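Hypothetical protein PA2218 (Pseudomonas aeruginosa, PDB 2HDW) is of unknown function but has an alpha/beta hydrolase fold and is probably a hydrolase. Local coordinates at residues N47-K58 / I79-L87. Numbering follows the deposited sequence.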
ATOM      1  N   ASN A  47      -2.217   5.655 -20.386  1.00 35.40           N
ATOM      2  CA  ASN A  47      -2.817   6.584 -21.383  1.00 32.93           C
ATOM      3  C   ASN A  47      -4.248   6.171 -21.687  1.00 31.47           C
ATOM      4  O   ASN A  47      -4.870   6.695 -22.612  1.00 30.55           O
ATOM      5  CB  ASN A  47      -1.991   6.577 -22.671  1.00 35.38           C
ATOM      6  CG  ASN A  47      -1.822   5.185 -23.244  1.00 37.96           C
ATOM      7  OD1 ASN A  47      -1.359   4.272 -22.558  1.00 39.93           O
ATOM      8  ND2 ASN A  47      -2.192   5.013 -24.508  1.00 40.55           N
ATOM      9  N   MET A  48      -4.763   5.220 -20.912  1.00 28.62           N
ATOM     10  CA  MET A  48      -6.134   4.758 -21.094  1.00 26.44           C
ATOM     11  C   MET A  48      -7.069   5.776 -20.457  1.00 25.21           C
ATOM     12  O   MET A  48      -6.743   6.352 -19.420  1.00 23.83           O
ATOM     13  CB  MET A  48      -6.337   3.392 -20.428  1.00 24.98           C
ATOM     14  CG  MET A  48      -7.795   2.953 -20.361  1.00 25.64           C
ATOM     15  SD  MET A  48      -8.037   1.328 -19.598  1.00 21.06           S
ATOM     16  CE  MET A  48      -8.194   0.317 -21.069  1.00 26.79           C
ATOM     17  N   GLN A  49      -8.221   6.011 -21.082  1.00 23.74           N
ATOM     18  CA  GLN A  49      -9.185   6.953 -20.531  1.00 23.53           C
ATOM     19  C   GLN A  49      -9.969   6.229 -19.452  1.00 22.30           C
ATOM     20  O   GLN A  49     -10.583   5.194 -19.713  1.00 23.05           O
ATOM     21  CB  GLN A  49     -10.158   7.444 -21.600  1.00 25.42           C
ATOM     22  CG  GLN A  49      -9.522   8.194 -22.744  1.00 28.24           C
ATOM     23  CD  GLN A  49     -10.563   8.824 -23.641  1.00 30.85           C
ATOM     24  OE1 GLN A  49     -11.182   9.824 -23.277  1.00 30.72           O
ATOM     25  NE2 GLN A  49     -10.781   8.229 -24.811  1.00 31.68           N
ATOM     26  N   LEU A  50      -9.945   6.777 -18.243  1.00 19.37           N
ATOM     27  CA  LEU A  50     -10.644   6.169 -17.122  1.00 18.24           C
ATOM     28  C   LEU A  50     -11.754   7.075 -16.605  1.00 17.83           C
ATOM     29  O   LEU A  50     -11.619   8.298 -16.579  1.00 16.37           O
ATOM     30  CB  LEU A  50      -9.663   5.877 -15.978  1.00 16.25           C
ATOM     31  CG  LEU A  50      -8.441   4.986 -16.231  1.00 15.66           C
ATOM     32  CD1 LEU A  50      -7.567   4.963 -14.975  1.00 14.00           C
ATOM     33  CD2 LEU A  50      -8.877   3.585 -16.600  1.00 16.21           C
ATOM     34  N   GLN A  51     -12.852   6.458 -16.193  1.00 18.46           N
ATOM     35  CA  GLN A  51     -13.984   7.183 -15.645  1.00 19.32           C
ATOM     36  C   GLN A  51     -13.760   7.278 -14.141  1.00 18.62           C
ATOM     37  O   GLN A  51     -13.811   6.269 -13.435  1.00 19.59           O
ATOM     38  CB  GLN A  51     -15.282   6.428 -15.931  1.00 21.10           C
ATOM     39  CG  GLN A  51     -16.541   7.182 -15.546  1.00 26.97           C
ATOM     40  CD  GLN A  51     -17.796   6.355 -15.747  1.00 30.60           C
ATOM     41  OE1 GLN A  51     -18.910   6.877 -15.703  1.00 35.20           O
ATOM     42  NE2 GLN A  51     -17.623   5.054 -15.960  1.00 32.66           N
ATOM     43  N   LEU A  52     -13.497   8.483 -13.652  1.00 17.29           N
ATOM     44  CA  LEU A  52     -13.262   8.687 -12.229  1.00 17.65           C
ATOM     45  C   LEU A  52     -14.448   9.419 -11.606  1.00 18.52           C
ATOM     46  O   LEU A  52     -14.938  10.399 -12.162  1.00 18.16           O
ATOM     47  CB  LEU A  52     -11.985   9.497 -12.027  1.00 18.20           C
ATOM     48  CG  LEU A  52     -10.728   8.962 -12.724  1.00 18.91           C
ATOM     49  CD1 LEU A  52      -9.557   9.872 -12.415  1.00 16.78           C
ATOM     50  CD2 LEU A  52     -10.430   7.538 -12.258  1.00 18.79           C
ATOM     51  N   THR A  53     -14.917   8.939 -10.456  1.00 18.10           N
ATOM     52  CA  THR A  53     -16.048   9.577  -9.802  1.00 18.28           C
ATOM     53  C   THR A  53     -15.654  10.929  -9.235  1.00 17.93           C
ATOM     54  O   THR A  53     -14.545  11.101  -8.743  1.00 16.64           O
ATOM     55  CB  THR A  53     -16.604   8.729  -8.646  1.00 18.70           C
ATOM     56  OG1 THR A  53     -17.720   9.412  -8.065  1.00 19.54           O
ATOM     57  CG2 THR A  53     -15.547   8.518  -7.572  1.00 17.05           C
ATOM     58  N   GLN A  54     -16.573  11.885  -9.304  1.00 19.49           N
ATOM     59  CA  GLN A  54     -16.326  13.219  -8.777  1.00 20.70           C
ATOM     60  C   GLN A  54     -16.946  13.354  -7.392  1.00 20.37           C
ATOM     61  O   GLN A  54     -16.729  14.341  -6.693  1.00 17.70           O
ATOM     62  CB  GLN A  54     -16.907  14.279  -9.714  1.00 24.21           C
ATOM     63  CG  GLN A  54     -16.258  14.301 -11.088  1.00 25.90           C
ATOM     64  CD  GLN A  54     -14.741  14.320 -11.015  1.00 27.71           C
ATOM     65  OE1 GLN A  54     -14.090  13.278 -11.113  1.00 27.70           O
ATOM     66  NE2 GLN A  54     -14.171  15.505 -10.827  1.00 29.22           N
ATOM     67  N   GLU A  55     -17.722  12.351  -6.999  1.00 21.51           N
ATOM     68  CA  GLU A  55     -18.355  12.362  -5.688  1.00 22.45           C
ATOM     69  C   GLU A  55     -17.263  12.192  -4.642  1.00 21.24           C
ATOM     70  O   GLU A  55     -16.322  11.422  -4.847  1.00 20.72           O
ATOM     71  CB  GLU A  55     -19.349  11.205  -5.568  1.00 26.07           C
ATOM     72  CG  GLU A  55     -20.455  11.223  -6.604  1.00 31.60           C
ATOM     73  CD  GLU A  55     -21.302  12.477  -6.517  1.00 35.42           C
ATOM     74  OE1 GLU A  55     -21.879  12.730  -5.436  1.00 38.37           O
ATOM     75  OE2 GLU A  55     -21.392  13.211  -7.526  1.00 37.33           O
ATOM     76  N   TRP A  56     -17.362  12.921  -3.533  1.00 18.63           N
ATOM     77  CA  TRP A  56     -16.371  12.765  -2.481  1.00 17.83           C
ATOM     78  C   TRP A  56     -16.790  11.524  -1.706  1.00 18.13           C
ATOM     79  O   TRP A  56     -17.606  11.592  -0.781  1.00 17.60           O
ATOM     80  CB  TRP A  56     -16.330  13.982  -1.550  1.00 17.48           C
ATOM     81  CG  TRP A  56     -15.283  13.827  -0.480  1.00 17.03           C
ATOM     82  CD1 TRP A  56     -15.477  13.429   0.812  1.00 17.59           C
ATOM     83  CD2 TRP A  56     -13.869  13.979  -0.644  1.00 16.59           C
ATOM     84  NE1 TRP A  56     -14.270  13.322   1.465  1.00 17.51           N
ATOM     85  CE2 TRP A  56     -13.266  13.652   0.593  1.00 17.88           C
ATOM     86  CE3 TRP A  56     -13.048  14.354  -1.719  1.00 17.65           C
ATOM     87  CZ2 TRP A  56     -11.881  13.691   0.784  1.00 17.34           C
ATOM     88  CZ3 TRP A  56     -11.669  14.390  -1.528  1.00 16.88           C
ATOM     89  CH2 TRP A  56     -11.102  14.061  -0.285  1.00 17.67           C
ATOM     90  N   ASP A  57     -16.241  10.383  -2.106  1.00 17.07           N
ATOM     91  CA  ASP A  57     -16.566   9.113  -1.472  1.00 16.25           C
ATOM     92  C   ASP A  57     -15.419   8.588  -0.606  1.00 16.71           C
ATOM     93  O   ASP A  57     -15.266   7.377  -0.438  1.00 15.68           O
ATOM     94  CB  ASP A  57     -16.933   8.083  -2.549  1.00 16.25           C
ATOM     95  CG  ASP A  57     -15.769   7.758  -3.472  1.00 16.76           C
ATOM     96  OD1 ASP A  57     -14.919   8.642  -3.713  1.00 18.15           O
ATOM     97  OD2 ASP A  57     -15.709   6.615  -3.969  1.00 17.64           O
ATOM     98  N   LYS A  58     -14.613   9.498  -0.064  1.00 16.04           N
ATOM     99  CA  LYS A  58     -13.502   9.103   0.797  1.00 14.69           C
ATOM    100  C   LYS A  58     -14.045   8.691   2.168  1.00 15.80           C
ATOM    101  O   LYS A  58     -15.185   9.010   2.520  1.00 13.35           O
ATOM    102  CB  LYS A  58     -12.499  10.254   0.958  1.00 14.10           C
ATOM    103  CG  LYS A  58     -11.408  10.342  -0.128  1.00 14.51           C
ATOM    104  CD  LYS A  58     -11.970  10.629  -1.516  1.00 13.48           C
ATOM    105  CE  LYS A  58     -10.847  10.844  -2.535  1.00 12.27           C
ATOM    106  NZ  LYS A  58     -11.356  10.907  -3.942  1.00 11.80           N
ATOM    107  N   ILE A  79      -0.279  -0.249 -17.837  1.00 12.92           N
ATOM    108  CA  ILE A  79      -1.527  -0.078 -17.103  1.00 14.13           C
ATOM    109  C   ILE A  79      -1.651   1.358 -16.612  1.00 13.93           C
ATOM    110  O   ILE A  79      -0.691   1.923 -16.084  1.00 13.55           O
ATOM    111  CB  ILE A  79      -1.595  -1.044 -15.897  1.00 14.52           C
ATOM    112  CG1 ILE A  79      -1.389  -2.483 -16.385  1.00 15.88           C
ATOM    113  CG2 ILE A  79      -2.946  -0.910 -15.187  1.00 17.01           C
ATOM    114  CD1 ILE A  79      -1.432  -3.539 -15.286  1.00 16.47           C
ATOM    115  N   THR A  80      -2.830   1.946 -16.809  1.00 12.41           N
ATOM    116  CA  THR A  80      -3.094   3.315 -16.379  1.00 12.64           C
ATOM    117  C   THR A  80      -3.719   3.285 -14.990  1.00 12.30           C
ATOM    118  O   THR A  80      -4.724   2.603 -14.765  1.00 12.79           O
ATOM    119  CB  THR A  80      -4.049   4.029 -17.355  1.00 15.11           C
ATOM    120  OG1 THR A  80      -3.439   4.092 -18.651  1.00 15.25           O
ATOM    121  CG2 THR A  80      -4.353   5.446 -16.875  1.00 13.54           C
ATOM    122  N   LEU A  81      -3.113   4.016 -14.059  1.00  9.93           N
ATOM    123  CA  LEU A  81      -3.592   4.054 -12.684  1.00  9.84           C
ATOM    124  C   LEU A  81      -4.336   5.340 -12.347  1.00  9.82           C
ATOM    125  O   LEU A  81      -4.085   6.387 -12.938  1.00 10.25           O
ATOM    126  CB  LEU A  81      -2.412   3.896 -11.722  1.00  9.99           C
ATOM    127  CG  LEU A  81      -1.442   2.744 -11.991  1.00 13.95           C
ATOM    128  CD1 LEU A  81      -0.300   2.802 -10.991  1.00 16.02           C
ATOM    129  CD2 LEU A  81      -2.170   1.408 -11.895  1.00 15.05           C
ATOM    130  N   ALA A  82      -5.261   5.246 -11.397  1.00 10.26           N
ATOM    131  CA  ALA A  82      -6.028   6.400 -10.945  1.00 10.57           C
ATOM    132  C   ALA A  82      -5.493   6.799  -9.572  1.00 11.84           C
ATOM    133  O   ALA A  82      -5.071   5.947  -8.790  1.00  9.53           O
ATOM    134  CB  ALA A  82      -7.516   6.053 -10.854  1.00 10.78           C
ATOM    135  N   ALA A  83      -5.515   8.092  -9.272  1.00 10.51           N
ATOM    136  CA  ALA A  83      -5.008   8.556  -7.989  1.00 11.80           C
ATOM    137  C   ALA A  83      -5.586   9.898  -7.566  1.00 12.58           C
ATOM    138  O   ALA A  83      -6.151  10.634  -8.381  1.00 11.62           O
ATOM    139  CB  ALA A  83      -3.485   8.651  -8.043  1.00  9.57           C
ATOM    140  N   ASP A  84      -5.445  10.199  -6.278  1.00 12.16           N
ATOM    141  CA  ASP A  84      -5.900  11.462  -5.715  1.00 12.08           C
ATOM    142  C   ASP A  84      -4.636  12.241  -5.394  1.00 11.96           C
ATOM    143  O   ASP A  84      -3.728  11.724  -4.742  1.00  9.80           O
ATOM    144  CB  ASP A  84      -6.696  11.245  -4.422  1.00 11.89           C
ATOM    145  CG  ASP A  84      -8.093  10.704  -4.671  1.00 13.05           C
ATOM    146  OD1 ASP A  84      -8.878  11.382  -5.371  1.00 12.47           O
ATOM    147  OD2 ASP A  84      -8.412   9.604  -4.157  1.00 12.00           O
ATOM    148  N   LEU A  85      -4.582  13.479  -5.866  1.00 12.13           N
ATOM    149  CA  LEU A  85      -3.442  14.354  -5.642  1.00 12.20           C
ATOM    150  C   LEU A  85      -3.854  15.468  -4.682  1.00 13.06           C
ATOM    151  O   LEU A  85      -4.871  16.125  -4.894  1.00 13.93           O
ATOM    152  CB  LEU A  85      -2.996  14.960  -6.969  1.00 12.11           C
ATOM    153  CG  LEU A  85      -1.885  16.010  -6.956  1.00 12.54           C
ATOM    154  CD1 LEU A  85      -0.558  15.369  -6.565  1.00 13.63           C
ATOM    155  CD2 LEU A  85      -1.789  16.633  -8.335  1.00 10.15           C
ATOM    156  N   TYR A  86      -3.061  15.671  -3.633  1.00 13.62           N
ATOM    157  CA  TYR A  86      -3.337  16.705  -2.636  1.00 12.25           C
ATOM    158  C   TYR A  86      -2.163  17.672  -2.550  1.00 12.53           C
ATOM    159  O   TYR A  86      -1.011  17.247  -2.459  1.00 11.47           O
ATOM    160  CB  TYR A  86      -3.551  16.075  -1.256  1.00 12.66           C
ATOM    161  CG  TYR A  86      -4.676  15.068  -1.177  1.00 11.68           C
ATOM    162  CD1 TYR A  86      -5.950  15.437  -0.733  1.00 13.91           C
ATOM    163  CD2 TYR A  86      -4.465  13.741  -1.541  1.00 11.96           C
ATOM    164  CE1 TYR A  86      -6.985  14.497  -0.651  1.00 10.90           C
ATOM    165  CE2 TYR A  86      -5.484  12.801  -1.470  1.00 13.39           C
ATOM    166  CZ  TYR A  86      -6.741  13.179  -1.024  1.00 14.41           C
ATOM    167  OH  TYR A  86      -7.736  12.227  -0.964  1.00 13.18           O
ATOM    168  N   LEU A  87      -2.457  18.969  -2.571  1.00 12.59           N
ATOM    169  CA  LEU A  87      -1.415  19.989  -2.478  1.00 13.65           C
ATOM    170  C   LEU A  87      -1.763  21.042  -1.436  1.00 13.25           C
ATOM    171  O   LEU A  87      -2.935  21.346  -1.213  1.00 14.06           O
ATOM    172  CB  LEU A  87      -1.214  20.703  -3.824  1.00 15.17           C
ATOM    173  CG  LEU A  87      -0.853  19.890  -5.071  1.00 18.59           C
ATOM    174  CD1 LEU A  87      -2.076  19.123  -5.555  1.00 17.69           C
ATOM    175  CD2 LEU A  87      -0.366  20.834  -6.161  1.00 19.82           C
TER
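Lys58 and Asp84 form a salt bridge where the loop 47-58 runs over one face of strand 80-87. Lys58 NZ lies 2.9 Å from Asp84 OD1 and approaches from above the carboxylate plane, 37° out of it. The bend at chi2 (64°) sets Lys58 CD over one face of the Trp56 ring, toward its rim and 3.6 Å above the plane; the extended end then carries NZ to Asp84. Asp84 OD1 also accepts a hydrogen bond from His68 NE2 on strand 66-74, so two donors grip this oxygen of the buried Asp84. Beside it, the Trp56 CH2 corner meets the edge of the Tyr86 ring, 4.2 Å from Tyr86 CE1. Helix 112-122 touches both aromatic side chains. In the middle, Leu52 CD2 rests on Ala82 CB at 3.6 Å. Leu50 slides past Thr80 in the opposite direction, its CD1 3.8 Å from Thr80 CG2. At the start of the modelled chain, OG1 of the buried Thr80 takes hydrogen bonds from two successive backbone amides, Asn47 N and Met48 N. The bond from Met48 N to Thr80 OG1 is 2.9 Å long and nearly straight (169°).

The inward side chains thus pack closely on the strand, while the outer side of the loop is loose. Gln49, Gln51 and Glu55 are exposed and do not touch the strand. Met48 brings only its CB near Thr80; the rest of its chain leads away. An ST turn, Glu55 N to Thr53 OG1, bends the loop before Trp56. The arrangement is an N-terminal extension laid along the second strand, 80-88, of the sheet, next to the outermost strand 66-74, at the antiparallel end of an alpha/beta hydrolase fold.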